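Local coordinates for AB hydrolase-1 domain-containing protein (Parabacteroides distasonis, PDB 4Q34) that is a putative esterase of the alpha/beta hydrolase family that probably hydrolyses ester bonds, its natural substrate being unknown, at residues H30-Y35 against R96-V101; Y47-A52 against R79-Y84; Y246-P251 against H287-G292. One frame throughout, in Å; residues are numbered along the deposited sequence.

Contact 1. Residues H30-Y35 against R96-V101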
# COMPACT_ATOMS: atom_id res chain seq x y z
N HIS A 30 -2.25 -4.97 17.89
CA HIS A 30 -3.18 -4.27 17.04
C HIS A 30 -3.13 -4.76 15.60
O HIS A 30 -2.16 -4.50 14.89
CB HIS A 30 -2.86 -2.78 17.03
CG HIS A 30 -3.08 -2.10 18.33
ND1 HIS A 30 -2.30 -2.35 19.43
CD2 HIS A 30 -3.98 -1.16 18.71
CE1 HIS A 30 -2.72 -1.61 20.45
NE2 HIS A 30 -3.75 -0.88 20.04
N GLY A 31 -4.19 -5.43 15.17
CA GLY A 31 -4.29 -5.96 13.80
C GLY A 31 -5.68 -5.93 13.22
O GLY A 31 -6.65 -5.51 13.86
N ASP A 32 -5.81 -6.43 12.00
CA ASP A 32 -7.10 -6.53 11.31
C ASP A 32 -7.80 -5.19 10.90
O ASP A 32 -8.97 -5.18 10.54
CB ASP A 32 -8.07 -7.47 12.08
CG ASP A 32 -7.73 -8.96 11.89
OD1 ASP A 32 -6.83 -9.31 11.07
OD2 ASP A 32 -8.38 -9.78 12.59
N HIS A 33 -7.05 -4.09 10.92
CA HIS A 33 -7.50 -2.79 10.40
C HIS A 33 -7.42 -2.84 8.89
O HIS A 33 -6.73 -3.70 8.30
CB HIS A 33 -6.59 -1.68 10.92
CG HIS A 33 -5.14 -2.02 10.75
ND1 HIS A 33 -4.46 -2.79 11.67
CD2 HIS A 33 -4.27 -1.80 9.73
CE1 HIS A 33 -3.22 -2.99 11.24
NE2 HIS A 33 -3.08 -2.40 10.07
N ALA A 34 -8.06 -1.88 8.25
CA ALA A 34 -7.81 -1.59 6.84
C ALA A 34 -6.81 -0.45 6.78
O ALA A 34 -6.70 0.33 7.76
CB ALA A 34 -9.10 -1.18 6.13
N TYR A 35 -6.14 -0.31 5.63
CA TYR A 35 -5.31 0.83 5.34
C TYR A 35 -6.02 1.67 4.28
O TYR A 35 -6.58 1.13 3.35
CB TYR A 35 -3.93 0.44 4.84
CG TYR A 35 -3.16 1.57 4.17
CD1 TYR A 35 -3.27 1.77 2.82
CD2 TYR A 35 -2.32 2.40 4.89
CE1 TYR A 35 -2.56 2.78 2.18
CE2 TYR A 35 -1.60 3.42 4.27
CZ TYR A 35 -1.72 3.60 2.90
OH TYR A 35 -1.03 4.60 2.25
N ARG A 96 -0.95 -6.62 8.61
CA ARG A 96 -0.85 -6.95 10.04
C ARG A 96 -2.19 -7.53 10.50
O ARG A 96 -3.00 -6.84 11.13
CB ARG A 96 -0.46 -5.71 10.85
CG ARG A 96 -0.19 -5.99 12.33
CD ARG A 96 0.36 -4.75 12.94
NE ARG A 96 0.72 -4.87 14.38
CZ ARG A 96 1.89 -5.28 14.87
NH1 ARG A 96 2.86 -5.74 14.10
NH2 ARG A 96 2.09 -5.26 16.19
N GLY A 97 -2.40 -8.80 10.17
CA GLY A 97 -3.59 -9.54 10.62
C GLY A 97 -3.36 -10.12 11.99
O GLY A 97 -2.26 -10.07 12.50
N THR A 98 -4.42 -10.70 12.56
CA THR A 98 -4.39 -11.27 13.89
C THR A 98 -4.15 -12.78 13.89
O THR A 98 -4.08 -13.40 14.97
CB THR A 98 -5.72 -10.98 14.60
OG1 THR A 98 -6.79 -11.53 13.81
CG2 THR A 98 -5.89 -9.44 14.80
N GLU A 99 -4.07 -13.39 12.71
CA GLU A 99 -3.94 -14.85 12.62
C GLU A 99 -2.53 -15.30 12.22
O GLU A 99 -1.78 -14.58 11.52
CB GLU A 99 -4.87 -15.39 11.55
CG GLU A 99 -6.32 -15.13 11.79
CD GLU A 99 -7.12 -15.28 10.53
OE1 GLU A 99 -6.85 -14.51 9.59
OE2 GLU A 99 -8.05 -16.12 10.51
N SER A 100 -2.18 -16.51 12.64
CA SER A 100 -0.98 -17.17 12.14
C SER A 100 -1.37 -17.72 10.78
O SER A 100 -2.47 -18.22 10.62
CB SER A 100 -0.57 -18.29 13.09
OG SER A 100 -0.04 -17.76 14.30
N VAL A 101 -0.46 -17.66 9.81
CA VAL A 101 -0.79 -18.10 8.46
C VAL A 101 0.49 -18.51 7.71
O VAL A 101 1.56 -17.95 7.94
CB VAL A 101 -1.54 -16.98 7.68
CG1 VAL A 101 -0.67 -15.75 7.55
CG2 VAL A 101 -2.00 -17.49 6.31
O HOH W 1 -0.71 -3.46 8.50
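The Asp32 carboxylate receives Thr98 over one face. OD1 and OD2 are both met from above the plane on the same side, by Thr98 N and Thr98 OG1. The Arg96 guanidinium instead has His30 O at its edge, 15° out of plane. The His33 ring lies 32° from the guanidinium plane, and its CE1 meets Arg96 CB at 3.9 Å. The site is a short break in strand 28-41 of the alpha/beta hydrolase sheet. The loop that follows strand 83-87 packs into it. Asp32 N, at the break, donates to Arg96 O over 3.0 Å. The Arg96 chain is extended from CG to NE, and NE reaches His30 O at 2.9 Å. Its guanidinium goes on to a salt bridge with Glu109 of the second subunit, which also bonds His30. Water 1 joins His33 NE2 to Arg96 N, while the polar end of His33 also meets Arg142 of the second subunit. Arg90 forms a salt bridge with Asp32, so the buried carboxylate has a charged mate as well as two neutral donors. An alanine at Asp32 would probably leave Thr98 N and OG1 without their acceptor and Arg90 without one of its carboxylates. Thr98 N lies 3.2 Å from Asp32 OD1. Thr98 OG1 stands between its own backbone N and carbonyl carbon (chi1 58°) and donates to Asp32 OD2 at 2.7 Å.

Contact 2. Residues Y47-A52 against R79-Y84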
# COMPACT_ATOMS: atom_id res chain seq x y z
N TYR A 47 -20.41 13.83 -1.40
CA TYR A 47 -20.25 12.45 -0.99
C TYR A 47 -18.94 11.90 -1.51
O TYR A 47 -18.68 11.96 -2.72
CB TYR A 47 -21.40 11.56 -1.45
CG TYR A 47 -22.74 12.03 -0.97
CD1 TYR A 47 -23.07 12.01 0.38
CD2 TYR A 47 -23.65 12.58 -1.85
CE1 TYR A 47 -24.31 12.45 0.81
CE2 TYR A 47 -24.89 13.03 -1.42
CZ TYR A 47 -25.21 12.96 -0.09
OH TYR A 47 -26.44 13.42 0.31
N PRO A 48 -18.09 11.39 -0.60
CA PRO A 48 -16.88 10.76 -1.03
C PRO A 48 -17.17 9.41 -1.69
O PRO A 48 -18.21 8.79 -1.40
CB PRO A 48 -16.11 10.55 0.28
CG PRO A 48 -17.16 10.53 1.35
CD PRO A 48 -18.18 11.51 0.87
N LEU A 49 -16.24 8.99 -2.53
CA LEU A 49 -16.21 7.65 -3.09
C LEU A 49 -15.19 6.77 -2.35
O LEU A 49 -14.04 7.15 -2.18
CB LEU A 49 -15.87 7.72 -4.57
CG LEU A 49 -16.69 8.66 -5.42
CD1 LEU A 49 -16.21 8.58 -6.84
CD2 LEU A 49 -18.17 8.34 -5.34
N VAL A 50 -15.63 5.59 -1.90
CA VAL A 50 -14.81 4.61 -1.22
C VAL A 50 -14.73 3.38 -2.12
O VAL A 50 -15.76 2.86 -2.55
CB VAL A 50 -15.41 4.24 0.14
CG1 VAL A 50 -14.57 3.15 0.78
CG2 VAL A 50 -15.56 5.48 1.02
N PHE A 51 -13.50 2.96 -2.42
CA PHE A 51 -13.26 1.87 -3.36
C PHE A 51 -12.78 0.61 -2.67
O PHE A 51 -11.80 0.66 -1.91
CB PHE A 51 -12.23 2.33 -4.41
CG PHE A 51 -12.72 3.43 -5.30
CD1 PHE A 51 -13.42 3.17 -6.46
CD2 PHE A 51 -12.48 4.74 -4.99
CE1 PHE A 51 -13.87 4.17 -7.28
CE2 PHE A 51 -12.93 5.76 -5.81
CZ PHE A 51 -13.63 5.49 -6.96
N ALA A 52 -13.43 -0.51 -2.96
CA ALA A 52 -13.09 -1.81 -2.38
C ALA A 52 -12.74 -2.88 -3.43
O ALA A 52 -13.58 -3.27 -4.26
CB ALA A 52 -14.26 -2.34 -1.56
N ARG A 79 -12.67 14.74 -11.41
CA ARG A 79 -14.10 15.05 -11.46
C ARG A 79 -14.67 15.60 -10.16
O ARG A 79 -15.88 15.69 -9.98
CB ARG A 79 -14.85 13.80 -11.91
CG ARG A 79 -14.48 13.39 -13.33
CD ARG A 79 -15.14 12.11 -13.82
NE ARG A 79 -14.59 11.78 -15.14
CZ ARG A 79 -15.19 11.06 -16.07
NH1 ARG A 79 -16.40 10.52 -15.87
NH2 ARG A 79 -14.56 10.87 -17.23
N ARG A 80 -13.76 15.91 -9.24
CA ARG A 80 -14.01 16.61 -7.99
C ARG A 80 -14.65 15.79 -6.89
O ARG A 80 -15.31 16.34 -6.03
CB ARG A 80 -14.79 17.91 -8.22
CG ARG A 80 -14.06 18.89 -9.12
CD ARG A 80 -14.56 20.33 -8.91
NE ARG A 80 -15.87 20.36 -8.23
CZ ARG A 80 -17.06 20.34 -8.83
NH1 ARG A 80 -17.19 20.35 -10.15
NH2 ARG A 80 -18.15 20.34 -8.08
N PHE A 81 -14.48 14.47 -6.94
CA PHE A 81 -14.86 13.62 -5.82
C PHE A 81 -13.66 13.42 -4.89
O PHE A 81 -12.52 13.20 -5.35
CB PHE A 81 -15.32 12.24 -6.27
CG PHE A 81 -16.61 12.22 -7.04
CD1 PHE A 81 -16.60 12.43 -8.42
CD2 PHE A 81 -17.83 11.97 -6.41
CE1 PHE A 81 -17.77 12.38 -9.14
CE2 PHE A 81 -19.01 11.89 -7.14
CZ PHE A 81 -18.96 12.10 -8.52
N CYS A 82 -13.93 13.42 -3.58
CA CYS A 82 -13.01 12.84 -2.60
C CYS A 82 -12.94 11.36 -2.86
O CYS A 82 -13.99 10.72 -3.01
CB CYS A 82 -13.44 13.06 -1.15
SG CYS A 82 -13.58 14.79 -0.72
N VAL A 83 -11.73 10.83 -2.93
CA VAL A 83 -11.54 9.44 -3.23
C VAL A 83 -10.75 8.78 -2.09
O VAL A 83 -9.67 9.25 -1.74
CB VAL A 83 -10.79 9.24 -4.56
CG1 VAL A 83 -10.38 7.82 -4.74
CG2 VAL A 83 -11.62 9.74 -5.75
N TYR A 84 -11.29 7.65 -1.59
CA TYR A 84 -10.69 6.84 -0.55
C TYR A 84 -10.36 5.49 -1.14
O TYR A 84 -11.25 4.75 -1.53
CB TYR A 84 -11.64 6.68 0.64
CG TYR A 84 -11.82 7.93 1.42
CD1 TYR A 84 -12.58 8.97 0.91
CD2 TYR A 84 -11.20 8.10 2.66
CE1 TYR A 84 -12.71 10.17 1.63
CE2 TYR A 84 -11.34 9.28 3.38
CZ TYR A 84 -12.07 10.30 2.85
OH TYR A 84 -12.19 11.46 3.59
O HOH W 2 -16.72 13.91 -2.96
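Residues 49-52 and 83-84 pair as parallel strands, with Leu49 opposite Val83 and Val50 opposite Tyr84; the direction from CA of Tyr47 to CA of Phe51 lies 44° from that of Phe81 to Tyr84. Three backbone bonds hold the register. Leu49 N donates to Cys82 O at 2.9 Å, Tyr84 N to Leu49 O, and Phe51 N to Tyr84 O. Before the strands join, water 2 fills in for a direct bond: it donates to Tyr47 O and accepts from Cys82 N. Leu49 packs on Phe81. Leu49 CG is anti to its carbonyl carbon (chi1 -51°) and comes 3.6 Å from Phe81 CD2. The methyl CD1 of Leu49 lies over the Phe81 ring face, 4.0 Å from the centroid, in a CH-pi contact. Tyr47 O sits at the edge of the same ring. The two segments belong to a beta-alpha-beta crossover, strand 49-52, helix 72-78 and strand 83-87, in the central sheet of the alpha/beta hydrolase fold. The helix ends in a Schellman motif with Arg80 as the C-prime residue. Strand 49-52 has strand 170-175 as its other neighbour, and helix 153-167 packs against Val50. Tyr84 shares with Val50 the sheet face turned from Leu49 and Val83. Its ring has Leu49 O at the edge, and its CE1 touches Pro48 CB at 3.7 Å. The Tyr84 ring also meets that of Tyr38, and its hydroxyl bonds a glycerol. Phe51 CE2 approaches Val83 CG1 closely, at 3.4 Å.

Contact 3. Residues Y246-P251 against H287-G292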
# COMPACT_ATOMS: atom_id res chain seq x y z
N TYR A 246 -21.38 -5.78 -15.47
CA TYR A 246 -20.65 -6.92 -15.97
C TYR A 246 -20.11 -6.63 -17.36
O TYR A 246 -20.80 -6.03 -18.20
CB TYR A 246 -21.50 -8.24 -16.01
CG TYR A 246 -21.69 -8.84 -14.64
CD1 TYR A 246 -20.77 -9.74 -14.12
CD2 TYR A 246 -22.77 -8.50 -13.85
CE1 TYR A 246 -20.92 -10.25 -12.83
CE2 TYR A 246 -22.92 -9.01 -12.56
CZ TYR A 246 -22.00 -9.86 -12.06
OH TYR A 246 -22.16 -10.36 -10.78
N GLY A 247 -18.91 -7.10 -17.61
CA GLY A 247 -18.28 -6.96 -18.92
C GLY A 247 -18.66 -8.03 -19.94
O GLY A 247 -19.75 -8.62 -19.90
N ASP A 248 -17.70 -8.30 -20.82
CA ASP A 248 -17.96 -9.06 -22.07
C ASP A 248 -17.28 -10.41 -22.03
O ASP A 248 -16.66 -10.78 -21.03
CB ASP A 248 -17.40 -8.20 -23.22
CG ASP A 248 -18.11 -8.43 -24.53
OD1 ASP A 248 -18.88 -9.41 -24.65
OD2 ASP A 248 -17.88 -7.59 -25.44
N ASN A 249 -17.38 -11.17 -23.13
CA ASN A 249 -16.82 -12.53 -23.19
C ASN A 249 -17.32 -13.44 -22.07
O ASN A 249 -16.64 -14.34 -21.63
CB ASN A 249 -15.29 -12.50 -23.28
CG ASN A 249 -14.82 -11.72 -24.49
OD1 ASN A 249 -14.25 -10.61 -24.38
ND2 ASN A 249 -15.15 -12.23 -25.65
N LEU A 250 -18.59 -13.26 -21.71
CA LEU A 250 -19.27 -14.20 -20.85
C LEU A 250 -19.62 -15.40 -21.70
O LEU A 250 -20.37 -15.25 -22.63
CB LEU A 250 -20.53 -13.54 -20.29
CG LEU A 250 -20.27 -12.30 -19.40
CD1 LEU A 250 -21.62 -11.72 -18.96
CD2 LEU A 250 -19.42 -12.60 -18.20
N PRO A 251 -19.11 -16.59 -21.38
CA PRO A 251 -19.35 -17.70 -22.30
C PRO A 251 -20.81 -18.23 -22.22
O PRO A 251 -21.46 -18.13 -21.19
CB PRO A 251 -18.34 -18.75 -21.85
CG PRO A 251 -18.08 -18.43 -20.41
CD PRO A 251 -18.16 -16.95 -20.32
N HIS A 287 -25.14 -4.86 -18.40
CA HIS A 287 -24.20 -5.70 -19.08
C HIS A 287 -23.61 -4.80 -20.15
O HIS A 287 -24.32 -4.37 -21.09
CB HIS A 287 -24.91 -6.91 -19.68
CG HIS A 287 -23.99 -7.87 -20.37
ND1 HIS A 287 -24.41 -8.65 -21.42
CD2 HIS A 287 -22.68 -8.15 -20.19
CE1 HIS A 287 -23.40 -9.38 -21.86
NE2 HIS A 287 -22.34 -9.11 -21.13
N LEU A 288 -22.33 -4.51 -20.01
CA LEU A 288 -21.74 -3.40 -20.74
C LEU A 288 -21.95 -3.48 -22.28
O LEU A 288 -22.22 -2.46 -22.87
CB LEU A 288 -20.27 -3.25 -20.35
CG LEU A 288 -19.97 -2.80 -18.90
CD1 LEU A 288 -18.47 -2.82 -18.56
CD2 LEU A 288 -20.48 -1.39 -18.78
N PRO A 289 -21.84 -4.65 -22.90
CA PRO A 289 -22.03 -4.68 -24.38
C PRO A 289 -23.40 -4.22 -24.83
O PRO A 289 -23.57 -3.64 -25.91
CB PRO A 289 -21.82 -6.14 -24.74
CG PRO A 289 -20.97 -6.68 -23.66
CD PRO A 289 -21.28 -5.90 -22.41
N GLU A 290 -24.38 -4.46 -23.97
CA GLU A 290 -25.73 -4.04 -24.26
C GLU A 290 -25.94 -2.52 -24.14
O GLU A 290 -26.97 -2.02 -24.60
CB GLU A 290 -26.71 -4.86 -23.41
CG GLU A 290 -26.60 -6.37 -23.69
CD GLU A 290 -27.44 -7.18 -22.70
OE1 GLU A 290 -28.55 -6.72 -22.38
OE2 GLU A 290 -27.00 -8.25 -22.24
N VAL A 291 -24.97 -1.78 -23.60
CA VAL A 291 -25.01 -0.30 -23.61
C VAL A 291 -23.87 0.32 -24.47
O VAL A 291 -23.50 1.48 -24.29
CB VAL A 291 -25.06 0.34 -22.19
CG1 VAL A 291 -26.31 -0.13 -21.46
CG2 VAL A 291 -23.81 0.02 -21.37
N GLY A 292 -23.33 -0.48 -25.38
CA GLY A 292 -22.40 0.01 -26.37
C GLY A 292 -20.92 -0.10 -26.06
O GLY A 292 -20.10 0.37 -26.84
O HOH W 3 -20.83 -11.10 -22.84
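Segments 246-251 and 287-292 leave the sheet side by side, with one parallel bridge between Tyr246 and His287, and then spread apart from 4.9 Å between the CA atoms of that pair to 6.4 Å between those of Asp248 and Pro289. Leu288 N closes the paired part with a nearly straight bond to Tyr246 O (2.8 Å, 176° at the hydrogen). Leu288 CG packs on the same oxygen. Beyond it, residues 288-290 make a 3-10 turn. The His287 ring carries much of the contact. With CG anti to the backbone N (chi1 -178°), the ring comes in toward segment 246-251. ND1 donates in the ring plane to Glu290 OE2 at 2.7 Å, which fixes the ring's rotation. Gly247 O also lies at the ring edge, and Pro289 CD rests over one face near the rim. The two segments follow strands 242-246 and 283-287, neighbouring parallel strands of the alpha/beta hydrolase sheet. In this fold, loops at the carboxyl-terminal ends of the strands usually border the active site. Gly247 N is bonded to Glu199, and Asp248 OD2 to Gly295 N. Leu250 meets His287 tip to tip, its CD1 3.5 Å from NE2. Water 3 lies 3.0 Å from His287 NE2 and donates to Asp248 OD1. That oxygen also takes Asn249 N from above the carboxylate plane. Asp248 CG lies 3.5 Å from Pro289 CG, and the two side chains run obliquely past each other.

All three contacts are tied to one mixed sheet. Contact 1 sets strand 28-41 against the loop after strand 83-87; contact 2, nested in the chain loop that contact 1 closes, pairs strand 49-52 with strand 83-87. Strands 28-41 and 83-87 are neighbours. The nearest atoms of contacts 1 and 2 are about 7 Å apart. Contact 3 lies 25 Å from contact 2 and 37 Å from contact 1, centre to centre. It sits at carboxyl-terminal strand ends, which usually border the active site, but no catalytic residue is assigned here. Contact 1 meets the second subunit. Bound glycerol, probably from crystallisation, comes within about 4 Å of the His30 side chain and about 3 Å of that of Tyr84; such molecules often mark pockets.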